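Local coordinates for vanadium-dependent bromoperoxidase (Corallina officinalis, PDB 1QHB), which catalyses the halogenation of organic substrates by hydrogen peroxide and bromide, working as a homododecamer with vanadate as cofactor and calcium for stability, at residues S415-A420 against V433-L438; A157-L162 against E408-L413; I345-G350 against A498-N503. All coordinates share one frame; numbering follows the deposited sequence.

Interaction 1. Residues S415-A420 against V433-L438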
ATOM      1  N   SER A 415      39.759  29.014  40.995  1.00 14.94           N
ATOM      2  CA  SER A 415      40.145  29.304  42.370  1.00 17.45           C
ATOM      3  C   SER A 415      41.070  28.240  42.948  1.00 18.76           C
ATOM      4  O   SER A 415      42.123  28.528  43.544  1.00 18.48           O
ATOM      5  CB  SER A 415      38.889  29.455  43.249  1.00 14.08           C
ATOM      6  OG  SER A 415      39.369  30.142  44.424  1.00 19.78           O
ATOM      7  N   VAL A 416      40.711  26.964  42.779  1.00 18.94           N
ATOM      8  CA  VAL A 416      41.534  25.859  43.271  1.00 18.35           C
ATOM      9  C   VAL A 416      42.913  25.860  42.639  1.00 22.46           C
ATOM     10  O   VAL A 416      43.895  25.714  43.372  1.00 22.02           O
ATOM     11  CB  VAL A 416      40.823  24.529  43.018  1.00 21.23           C
ATOM     12  CG1 VAL A 416      41.717  23.316  43.236  1.00 17.42           C
ATOM     13  CG2 VAL A 416      39.598  24.495  43.915  1.00  9.30           C
ATOM     14  N   ASN A 417      43.038  25.994  41.304  1.00 19.95           N
ATOM     15  CA  ASN A 417      44.359  26.015  40.681  1.00 20.88           C
ATOM     16  C   ASN A 417      45.256  27.156  41.143  1.00 22.87           C
ATOM     17  O   ASN A 417      46.484  26.996  41.342  1.00 23.29           O
ATOM     18  CB  ASN A 417      44.158  26.141  39.174  1.00 13.28           C
ATOM     19  CG  ASN A 417      45.347  26.411  38.290  1.00 21.33           C
ATOM     20  OD1 ASN A 417      45.952  27.482  38.199  1.00 20.75           O
ATOM     21  ND2 ASN A 417      45.759  25.412  37.516  1.00 16.76           N
ATOM     22  N   LYS A 418      44.712  28.364  41.170  1.00 22.43           N
ATOM     23  CA  LYS A 418      45.503  29.519  41.588  1.00 20.70           C
ATOM     24  C   LYS A 418      45.914  29.392  43.073  1.00 24.99           C
ATOM     25  O   LYS A 418      47.085  29.649  43.376  1.00 24.14           O
ATOM     26  CB  LYS A 418      44.726  30.809  41.338  1.00 23.22           C
ATOM     27  CG  LYS A 418      45.483  32.076  41.719  1.00 26.55           C
ATOM     28  CD  LYS A 418      45.053  33.226  40.810  1.00 28.93           C
ATOM     29  CE  LYS A 418      45.888  34.470  41.055  1.00 35.05           C
ATOM     30  NZ  LYS A 418      47.319  34.263  40.729  1.00 39.27           N
ATOM     31  N   ASN A 419      45.070  28.961  44.007  1.00 23.35           N
ATOM     32  CA  ASN A 419      45.455  28.754  45.387  1.00 26.56           C
ATOM     33  C   ASN A 419      46.530  27.676  45.497  1.00 29.86           C
ATOM     34  O   ASN A 419      47.560  27.884  46.184  1.00 30.02           O
ATOM     35  CB  ASN A 419      44.260  28.363  46.262  1.00 23.63           C
ATOM     36  CG  ASN A 419      43.528  29.629  46.676  1.00 29.08           C
ATOM     37  OD1 ASN A 419      44.160  30.519  47.248  1.00 31.30           O
ATOM     38  ND2 ASN A 419      42.244  29.736  46.399  1.00 24.34           N
ATOM     39  N   ALA A 420      46.394  26.553  44.791  1.00 29.78           N
ATOM     40  CA  ALA A 420      47.440  25.527  44.793  1.00 28.91           C
ATOM     41  C   ALA A 420      48.755  26.086  44.267  1.00 29.70           C
ATOM     42  O   ALA A 420      49.856  25.786  44.736  1.00 31.68           O
ATOM     43  CB  ALA A 420      47.082  24.363  43.880  1.00 23.51           C
ATOM     44  N   VAL A 433      46.668  28.324  31.750  1.00 17.95           N
ATOM     45  CA  VAL A 433      46.664  29.482  30.856  1.00 21.25           C
ATOM     46  C   VAL A 433      45.467  30.375  31.114  1.00 21.75           C
ATOM     47  O   VAL A 433      45.593  31.591  31.064  1.00 25.43           O
ATOM     48  CB  VAL A 433      46.709  28.991  29.420  1.00 22.11           C
ATOM     49  CG1 VAL A 433      46.588  30.127  28.409  1.00 22.23           C
ATOM     50  CG2 VAL A 433      48.014  28.234  29.203  1.00 26.67           C
ATOM     51  N   LEU A 434      44.331  29.788  31.453  1.00 21.91           N
ATOM     52  CA  LEU A 434      43.135  30.575  31.784  1.00 20.67           C
ATOM     53  C   LEU A 434      43.458  31.420  33.014  1.00 21.55           C
ATOM     54  O   LEU A 434      43.262  32.639  33.006  1.00 20.07           O
ATOM     55  CB  LEU A 434      41.990  29.579  31.978  1.00 20.32           C
ATOM     56  CG  LEU A 434      40.637  29.996  32.540  1.00 20.83           C
ATOM     57  CD1 LEU A 434      39.937  31.062  31.728  1.00 16.83           C
ATOM     58  CD2 LEU A 434      39.727  28.773  32.611  1.00 21.26           C
ATOM     59  N   VAL A 435      44.077  30.814  34.039  1.00 21.64           N
ATOM     60  CA  VAL A 435      44.441  31.580  35.238  1.00 22.06           C
ATOM     61  C   VAL A 435      45.488  32.636  34.927  1.00 22.92           C
ATOM     62  O   VAL A 435      45.329  33.786  35.349  1.00 22.14           O
ATOM     63  CB  VAL A 435      44.926  30.639  36.363  1.00 27.81           C
ATOM     64  CG1 VAL A 435      45.536  31.377  37.531  1.00 26.27           C
ATOM     65  CG2 VAL A 435      43.783  29.764  36.829  1.00 22.71           C
ATOM     66  N   GLU A 436      46.524  32.307  34.143  1.00 21.13           N
ATOM     67  CA  GLU A 436      47.555  33.307  33.889  1.00 22.90           C
ATOM     68  C   GLU A 436      47.024  34.540  33.179  1.00 23.78           C
ATOM     69  O   GLU A 436      47.372  35.671  33.528  1.00 24.75           O
ATOM     70  CB  GLU A 436      48.673  32.659  33.077  1.00 34.34           C
ATOM     71  CG  GLU A 436      49.770  33.629  32.667  1.00 49.64           C
ATOM     72  CD  GLU A 436      50.627  33.008  31.576  1.00 71.26           C
ATOM     73  OE1 GLU A 436      51.225  31.939  31.842  1.00 83.07           O
ATOM     74  OE2 GLU A 436      50.698  33.570  30.465  1.00 80.88           O
ATOM     75  N   GLU A 437      46.215  34.347  32.132  1.00 21.82           N
ATOM     76  CA  GLU A 437      45.696  35.473  31.381  1.00 21.10           C
ATOM     77  C   GLU A 437      44.676  36.332  32.115  1.00 20.36           C
ATOM     78  O   GLU A 437      44.512  37.456  31.641  1.00 20.19           O
ATOM     79  CB  GLU A 437      44.977  34.985  30.114  1.00 25.31           C
ATOM     80  CG  GLU A 437      45.802  33.979  29.349  1.00 43.93           C
ATOM     81  CD  GLU A 437      46.508  34.570  28.156  1.00 48.83           C
ATOM     82  OE1 GLU A 437      46.578  35.812  28.037  1.00 55.01           O
ATOM     83  OE2 GLU A 437      46.960  33.725  27.352  1.00 57.82           O
ATOM     84  N   LEU A 438      43.995  35.843  33.132  1.00 19.90           N
ATOM     85  CA  LEU A 438      43.046  36.661  33.881  1.00 22.86           C
ATOM     86  C   LEU A 438      43.639  37.249  35.151  1.00 25.98           C
ATOM     87  O   LEU A 438      42.861  37.749  35.986  1.00 26.81           O
ATOM     88  CB  LEU A 438      41.877  35.764  34.342  1.00 22.82           C
ATOM     89  CG  LEU A 438      40.996  35.155  33.250  1.00 25.23           C
ATOM     90  CD1 LEU A 438      39.943  34.274  33.895  1.00 25.49           C
ATOM     91  CD2 LEU A 438      40.379  36.271  32.413  1.00 26.87           C
TER
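V435 reaches across from helix 432-437 and sets one methyl against N417 and the other against K418 on helix 407-422. The two helices follow one another in the chain, joined by a nine-residue loop, with CA of K418 and CA of V435 6.8 Å apart. The tight part is at N417: its OD1 comes to 3.4 Å from CG2 of V435, and the amide carbon CG follows at 4.0 Å from that methyl, so the amide meets the valine with its oxygen end. ND2 hydrogen-bonds to O of F428 in the connecting loop and to OD1 of D432, the first residue of the second helix, limiting how the amide can turn. With CG anti to the backbone N (chi1 170°) the amide is carried toward the second helix, and the ND2 bonds are consistent with the oxygen being the end turned to V435.

K418 forms the looser side. Its aliphatic chain runs obliquely past V435, with CD 3.8 Å from CG1 of V435 and CB 3.9 Å from the same atom, while the bends at chi2 and chi4 carry the chain on toward NZ. K418 is partly exposed, and next to V435 the side chain of E436 is exposed and starts away from the contact. V435 is buried and also packs on I414.

Between the segments the attraction is therefore dispersion between methyls, methylenes and one amide oxygen. The contact's directional bonds come from N417 ND2, which ties helix 407-422 to the loop and first residue of its partner, whereas the lysine contributes hydrocarbon rather than charge.

Interaction 2. Residues A157-L162 against E408-L413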
ATOM      1  N   ALA A 157      38.319  34.671  27.156  1.00 12.67           N
ATOM      2  CA  ALA A 157      37.559  35.902  27.009  1.00 11.27           C
ATOM      3  C   ALA A 157      36.169  35.814  27.617  1.00 13.27           C
ATOM      4  O   ALA A 157      35.674  36.843  28.041  1.00 14.66           O
ATOM      5  CB  ALA A 157      37.360  36.211  25.510  1.00 10.28           C
ATOM      6  N   GLU A 158      35.421  34.719  27.530  1.00 13.66           N
ATOM      7  CA  GLU A 158      34.113  34.588  28.110  1.00 13.23           C
ATOM      8  C   GLU A 158      34.211  34.712  29.637  1.00 13.73           C
ATOM      9  O   GLU A 158      33.306  35.355  30.209  1.00 13.16           O
ATOM     10  CB  GLU A 158      33.532  33.198  27.770  1.00  7.45           C
ATOM     11  CG  GLU A 158      33.028  33.201  26.299  1.00 11.63           C
ATOM     12  CD  GLU A 158      32.320  31.935  25.916  1.00 14.58           C
ATOM     13  OE1 GLU A 158      32.502  30.849  26.540  1.00 12.41           O
ATOM     14  OE2 GLU A 158      31.529  31.982  24.952  1.00 13.89           O
ATOM     15  N   MET A 159      35.195  34.044  30.257  1.00 11.15           N
ATOM     16  CA  MET A 159      35.325  34.142  31.709  1.00 13.09           C
ATOM     17  C   MET A 159      35.722  35.553  32.149  1.00 13.44           C
ATOM     18  O   MET A 159      35.129  36.097  33.083  1.00 15.62           O
ATOM     19  CB  MET A 159      36.303  33.142  32.303  1.00  9.81           C
ATOM     20  CG  MET A 159      35.800  31.713  32.325  1.00 11.77           C
ATOM     21  SD  MET A 159      34.189  31.540  33.101  1.00 11.37           S
ATOM     22  CE  MET A 159      34.528  31.846  34.816  1.00  6.56           C
ATOM     23  N   ALA A 160      36.620  36.209  31.431  1.00 14.41           N
ATOM     24  CA  ALA A 160      37.029  37.588  31.769  1.00 13.06           C
ATOM     25  C   ALA A 160      35.805  38.485  31.771  1.00 12.85           C
ATOM     26  O   ALA A 160      35.577  39.240  32.711  1.00 14.13           O
ATOM     27  CB  ALA A 160      38.021  38.153  30.762  1.00  9.45           C
ATOM     28  N   GLU A 161      34.989  38.327  30.688  1.00 11.56           N
ATOM     29  CA  GLU A 161      33.779  39.136  30.618  1.00 11.95           C
ATOM     30  C   GLU A 161      32.826  38.865  31.751  1.00 11.95           C
ATOM     31  O   GLU A 161      32.207  39.829  32.257  1.00 13.71           O
ATOM     32  CB  GLU A 161      33.106  38.903  29.263  1.00 11.14           C
ATOM     33  CG  GLU A 161      31.723  39.555  29.144  1.00 11.46           C
ATOM     34  CD  GLU A 161      31.161  39.350  27.757  1.00 20.84           C
ATOM     35  OE1 GLU A 161      30.973  38.155  27.432  1.00 14.44           O
ATOM     36  OE2 GLU A 161      30.928  40.361  27.061  1.00 16.43           O
ATOM     37  N   LEU A 162      32.668  37.636  32.214  1.00 12.36           N
ATOM     38  CA  LEU A 162      31.748  37.340  33.322  1.00 12.21           C
ATOM     39  C   LEU A 162      32.263  37.844  34.649  1.00 12.50           C
ATOM     40  O   LEU A 162      31.428  38.184  35.529  1.00 14.53           O
ATOM     41  CB  LEU A 162      31.526  35.822  33.492  1.00 10.71           C
ATOM     42  CG  LEU A 162      30.867  35.075  32.344  1.00 21.20           C
ATOM     43  CD1 LEU A 162      30.727  33.587  32.616  1.00 14.01           C
ATOM     44  CD2 LEU A 162      29.519  35.687  32.027  1.00 12.68           C
ATOM     45  N   GLU A 408      30.017  29.035  37.101  1.00 11.42           N
ATOM     46  CA  GLU A 408      30.449  28.919  38.475  1.00 11.91           C
ATOM     47  C   GLU A 408      31.408  27.762  38.682  1.00 14.78           C
ATOM     48  O   GLU A 408      32.402  27.932  39.446  1.00 16.56           O
ATOM     49  CB  GLU A 408      29.244  28.738  39.403  1.00 10.50           C
ATOM     50  CG  GLU A 408      28.555  27.379  39.267  1.00  8.48           C
ATOM     51  CD  GLU A 408      27.125  27.495  39.721  1.00 11.50           C
ATOM     52  OE1 GLU A 408      26.424  28.516  39.405  1.00 12.78           O
ATOM     53  OE2 GLU A 408      26.683  26.559  40.391  1.00 13.00           O
ATOM     54  N   ALA A 409      31.239  26.643  37.985  1.00 12.65           N
ATOM     55  CA  ALA A 409      32.161  25.499  38.121  1.00 13.57           C
ATOM     56  C   ALA A 409      33.520  25.863  37.564  1.00 14.18           C
ATOM     57  O   ALA A 409      34.572  25.485  38.074  1.00 14.90           O
ATOM     58  CB  ALA A 409      31.574  24.325  37.345  1.00 10.64           C
ATOM     59  N   THR A 410      33.528  26.625  36.462  1.00 14.05           N
ATOM     60  CA  THR A 410      34.780  27.075  35.870  1.00 13.26           C
ATOM     61  C   THR A 410      35.524  27.992  36.837  1.00 16.63           C
ATOM     62  O   THR A 410      36.764  27.929  36.893  1.00 15.89           O
ATOM     63  CB  THR A 410      34.554  27.805  34.541  1.00 10.23           C
ATOM     64  OG1 THR A 410      33.865  26.919  33.645  1.00 13.48           O
ATOM     65  CG2 THR A 410      35.921  28.096  33.874  1.00  8.33           C
ATOM     66  N   GLY A 411      34.772  28.848  37.556  1.00 11.99           N
ATOM     67  CA  GLY A 411      35.413  29.750  38.533  1.00 12.64           C
ATOM     68  C   GLY A 411      35.981  28.870  39.663  1.00 14.24           C
ATOM     69  O   GLY A 411      37.057  29.103  40.172  1.00 16.32           O
ATOM     70  N   GLY A 412      35.286  27.785  40.028  1.00 13.37           N
ATOM     71  CA  GLY A 412      35.761  26.831  41.025  1.00 13.78           C
ATOM     72  C   GLY A 412      37.126  26.266  40.598  1.00 18.39           C
ATOM     73  O   GLY A 412      38.025  26.048  41.433  1.00 18.87           O
ATOM     74  N   LEU A 413      37.299  25.927  39.313  1.00 15.19           N
ATOM     75  CA  LEU A 413      38.535  25.338  38.826  1.00 15.70           C
ATOM     76  C   LEU A 413      39.665  26.338  38.910  1.00 16.99           C
ATOM     77  O   LEU A 413      40.808  26.017  39.209  1.00 17.20           O
ATOM     78  CB  LEU A 413      38.410  24.870  37.358  1.00 11.59           C
ATOM     79  CG  LEU A 413      37.430  23.714  37.062  1.00 17.70           C
ATOM     80  CD1 LEU A 413      37.388  23.449  35.564  1.00 11.31           C
ATOM     81  CD2 LEU A 413      37.807  22.469  37.854  1.00 14.70           C
TER
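M159 brings its terminal methyl over the one flat group that this contact reaches, the peptide unit between T410 and G411: CE stands 4.1 Å from N of G411, almost straight above that nitrogen, on one face of the peptide. The opposite face and the edges of the unit meet nothing from 157-162, and no aromatic ring takes part. The setting is the helical core of the vanadium-dependent haloperoxidase fold, where helix 153-167 packs on helix 407-422, with CA of M159 8.1 Å from CA of G411.

The methionine does most of the work on its side. Its chain is folded at chi2 (-53°) and chi3 (-70°), which lays CG, SD and CE against CB and CG2 of T410 instead of stretching past it. SD lies 3.9 Å from CG2 of T410 and 4.0 Å from CB of T410, and CE continues along the residue to 4.1 Å from that CB. Beyond T410, G411 adds only backbone, and it is here that the methyl end settles.

T410 divides its two branches between different jobs. The methyl faces the thioether, while OG1 hydrogen-bonds to OH of Y552, so the buried hydroxyl is satisfied. Y552 directly follows H551, and R406 lies a turn before T410; H551 and R406 both probably bind vanadate, and the side chain of T410 lies about 7 Å from that of R406. Nearby, E158 makes a salt bridge to R404, and E408 one to K59.

The methionine also touches before its sulfur: CG of M159 is 3.9 Å from CG2 of T410.

Interaction 3. Residues I345-G350 against A498-N503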
ATOM      1  N   ILE A 345       2.605  45.856  24.434  1.00 11.08           N
ATOM      2  CA  ILE A 345       2.932  47.257  24.155  1.00 12.02           C
ATOM      3  C   ILE A 345       2.625  47.547  22.678  1.00 13.57           C
ATOM      4  O   ILE A 345       2.079  48.599  22.342  1.00 14.39           O
ATOM      5  CB  ILE A 345       4.415  47.497  24.473  1.00 12.56           C
ATOM      6  CG1 ILE A 345       4.616  47.475  26.011  1.00 12.35           C
ATOM      7  CG2 ILE A 345       4.884  48.866  23.976  1.00  9.97           C
ATOM      8  CD1 ILE A 345       6.079  47.480  26.452  1.00  6.96           C
ATOM      9  N   LEU A 346       3.067  46.648  21.789  1.00 12.34           N
ATOM     10  CA  LEU A 346       2.903  46.814  20.355  1.00 13.04           C
ATOM     11  C   LEU A 346       1.425  46.840  20.040  1.00 10.77           C
ATOM     12  O   LEU A 346       0.990  47.709  19.273  1.00 15.42           O
ATOM     13  CB  LEU A 346       3.600  45.718  19.535  1.00 13.29           C
ATOM     14  CG  LEU A 346       5.118  45.608  19.645  1.00 14.47           C
ATOM     15  CD1 LEU A 346       5.680  44.348  19.030  1.00 15.20           C
ATOM     16  CD2 LEU A 346       5.777  46.815  18.981  1.00 15.60           C
ATOM     17  N   LEU A 347       0.621  45.954  20.671  1.00 10.32           N
ATOM     18  CA  LEU A 347      -0.805  46.003  20.348  1.00 11.92           C
ATOM     19  C   LEU A 347      -1.427  47.286  20.844  1.00 13.18           C
ATOM     20  O   LEU A 347      -2.212  47.934  20.121  1.00 12.40           O
ATOM     21  CB  LEU A 347      -1.581  44.808  20.915  1.00  9.82           C
ATOM     22  CG  LEU A 347      -1.228  43.449  20.280  1.00 14.04           C
ATOM     23  CD1 LEU A 347      -1.747  42.307  21.129  1.00  9.37           C
ATOM     24  CD2 LEU A 347      -1.833  43.422  18.866  1.00 11.73           C
ATOM     25  N   ALA A 348      -1.127  47.657  22.089  1.00 10.94           N
ATOM     26  CA  ALA A 348      -1.695  48.876  22.663  1.00 10.41           C
ATOM     27  C   ALA A 348      -1.232  50.135  21.933  1.00 14.38           C
ATOM     28  O   ALA A 348      -1.983  51.081  21.726  1.00 14.44           O
ATOM     29  CB  ALA A 348      -1.291  48.906  24.140  1.00  9.82           C
ATOM     30  N   ASN A 349       0.007  50.223  21.442  1.00 12.13           N
ATOM     31  CA  ASN A 349       0.479  51.360  20.679  1.00 13.25           C
ATOM     32  C   ASN A 349       0.003  51.358  19.244  1.00 15.08           C
ATOM     33  O   ASN A 349       0.183  52.376  18.560  1.00 16.47           O
ATOM     34  CB  ASN A 349       2.023  51.402  20.774  1.00  8.19           C
ATOM     35  CG  ASN A 349       2.448  51.853  22.166  1.00 10.79           C
ATOM     36  OD1 ASN A 349       1.592  52.049  23.039  1.00 12.07           O
ATOM     37  ND2 ASN A 349       3.711  52.066  22.303  1.00  8.76           N
ATOM     38  N   GLY A 350      -0.661  50.309  18.737  1.00 15.92           N
ATOM     39  CA  GLY A 350      -1.173  50.369  17.376  1.00 14.89           C
ATOM     40  C   GLY A 350      -0.093  50.103  16.343  1.00 15.68           C
ATOM     41  O   GLY A 350      -0.314  50.474  15.185  1.00 17.15           O
ATOM     42  N   ALA A 498       7.825  38.306  12.554  1.00  8.45           N
ATOM     43  CA  ALA A 498       7.053  37.825  11.449  1.00  9.80           C
ATOM     44  C   ALA A 498       5.653  38.454  11.493  1.00  9.53           C
ATOM     45  O   ALA A 498       5.087  38.751  10.438  1.00 12.83           O
ATOM     46  CB  ALA A 498       6.835  36.300  11.500  1.00  7.41           C
ATOM     47  N   PHE A 499       5.068  38.534  12.682  1.00 11.70           N
ATOM     48  CA  PHE A 499       3.673  38.929  12.741  1.00 11.02           C
ATOM     49  C   PHE A 499       3.437  40.427  12.646  1.00 13.87           C
ATOM     50  O   PHE A 499       2.351  40.844  12.213  1.00 12.04           O
ATOM     51  CB  PHE A 499       3.134  38.408  14.089  1.00  8.26           C
ATOM     52  CG  PHE A 499       1.729  37.918  13.936  1.00 19.43           C
ATOM     53  CD1 PHE A 499       0.679  38.807  13.886  1.00 25.36           C
ATOM     54  CD2 PHE A 499       1.488  36.579  13.817  1.00 22.46           C
ATOM     55  CE1 PHE A 499      -0.618  38.337  13.741  1.00 26.59           C
ATOM     56  CE2 PHE A 499       0.215  36.098  13.627  1.00 19.05           C
ATOM     57  CZ  PHE A 499      -0.836  36.983  13.603  1.00 25.48           C
ATOM     58  N   PHE A 500       4.377  41.208  13.134  1.00 12.29           N
ATOM     59  CA  PHE A 500       4.230  42.669  13.171  1.00 14.27           C
ATOM     60  C   PHE A 500       5.015  43.286  12.014  1.00 16.44           C
ATOM     61  O   PHE A 500       5.786  42.548  11.369  1.00 14.08           O
ATOM     62  CB  PHE A 500       4.720  43.350  14.463  1.00  9.43           C
ATOM     63  CG  PHE A 500       3.727  43.239  15.583  1.00 12.51           C
ATOM     64  CD1 PHE A 500       2.720  44.159  15.782  1.00  7.61           C
ATOM     65  CD2 PHE A 500       3.824  42.161  16.468  1.00  8.63           C
ATOM     66  CE1 PHE A 500       1.812  44.000  16.812  1.00 12.22           C
ATOM     67  CE2 PHE A 500       2.901  41.997  17.475  1.00 10.43           C
ATOM     68  CZ  PHE A 500       1.893  42.926  17.677  1.00 11.11           C
ATOM     69  N   ASP A 501       4.773  44.543  11.680  1.00 12.37           N
ATOM     70  CA  ASP A 501       5.530  45.193  10.586  1.00 14.60           C
ATOM     71  C   ASP A 501       6.861  45.515  11.237  1.00 15.70           C
ATOM     72  O   ASP A 501       6.972  46.595  11.917  1.00 14.22           O
ATOM     73  CB  ASP A 501       4.805  46.466  10.139  1.00 12.41           C
ATOM     74  CG  ASP A 501       5.393  47.147   8.938  1.00 19.67           C
ATOM     75  OD1 ASP A 501       6.454  46.744   8.434  1.00 16.76           O
ATOM     76  OD2 ASP A 501       4.819  48.129   8.416  1.00 18.01           O
ATOM     77  N   ALA A 502       7.827  44.629  11.219  1.00 16.99           N
ATOM     78  CA  ALA A 502       9.062  44.770  11.978  1.00 16.48           C
ATOM     79  C   ALA A 502       9.932  45.968  11.689  1.00 15.08           C
ATOM     80  O   ALA A 502      10.736  46.366  12.569  1.00 14.88           O
ATOM     81  CB  ALA A 502       9.865  43.486  11.788  1.00 11.52           C
ATOM     82  N   ASN A 503       9.883  46.516  10.487  1.00 13.69           N
ATOM     83  CA  ASN A 503      10.705  47.675  10.142  1.00 14.44           C
ATOM     84  C   ASN A 503      10.015  49.004  10.427  1.00 12.99           C
ATOM     85  O   ASN A 503      10.553  50.056  10.086  1.00 14.96           O
ATOM     86  CB  ASN A 503      11.110  47.633   8.650  1.00 14.59           C
ATOM     87  CG  ASN A 503      12.042  46.468   8.457  1.00 23.09           C
ATOM     88  OD1 ASN A 503      13.017  46.218   9.125  1.00 17.94           O
ATOM     89  ND2 ASN A 503      11.825  45.568   7.551  1.00 13.21           N
TER
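Two helix C-termini meet here: F500, the first residue to leave helical geometry after helix 484-499, lays its ring against L346 and L347 in the last turn of helix 337-349. The latter helix ends in a Schellman motif at G350, whose positive phi of 80° suits glycine, and N of G350 bonds back to O of L347.

L346 occupies one face of the F500 ring. Its CD1 sits 4.0 Å from the ring centroid and 14° off the ring normal, a CH-pi contact, while its CB rests over another part of the same face, 3.7 Å from CE1 of F500. Since CG of L346 is anti to the carbonyl carbon (chi1 -63°), the side chain spreads across the ring, with CB above the CE1-CZ rim and CD1 over the ring, displaced toward CD2 of F500. L347 comes in differently. Its side chain crosses that of F500 at about a right angle and puts CD2 at the ring edge, near the ring plane and 3.9 Å from CZ of F500. Consecutive leucines thus grip one ring at a face and at the CZ edge.

Replacing F500 with an alanine here would probably open a gap beneath CB and CD1 of L346 and leave CD2 of L347 without its partner, weakening the tie between the two helix ends.

Around this pair, the F500 ring also meets that of F353, and F499 packs edge-to-face on H378 of helix 376-402. L347 touches S376 and L380 of that helix, L346 rests on V530 of helix 530-548, and D501 makes a salt bridge to R44 of a second subunit, placing the contact close to a subunit interface.

How the interactions relate
From the N terminus, helix 153-167 opens interaction 2, and helix 337-349 then opens interaction 3. At 408-413 the chain comes back to close interaction 2 over a loop of 245 residues; further along the same helix, 415-420 opens interaction 1, which closes at 433-438 after only 12. Residues 498-503 finally close interaction 3. Interaction 1 is thus nested within interaction 3, while interactions 2 and 3 cross. Interactions 1 and 2 share helix 407-422 and touch, L438 CD2 lying 3.4 Å from A160 CB, so three helices pack together there. Interaction 3 ties two helix ends on the opposite side of the chain's centre, about 39 Å from interaction 2, centre to centre.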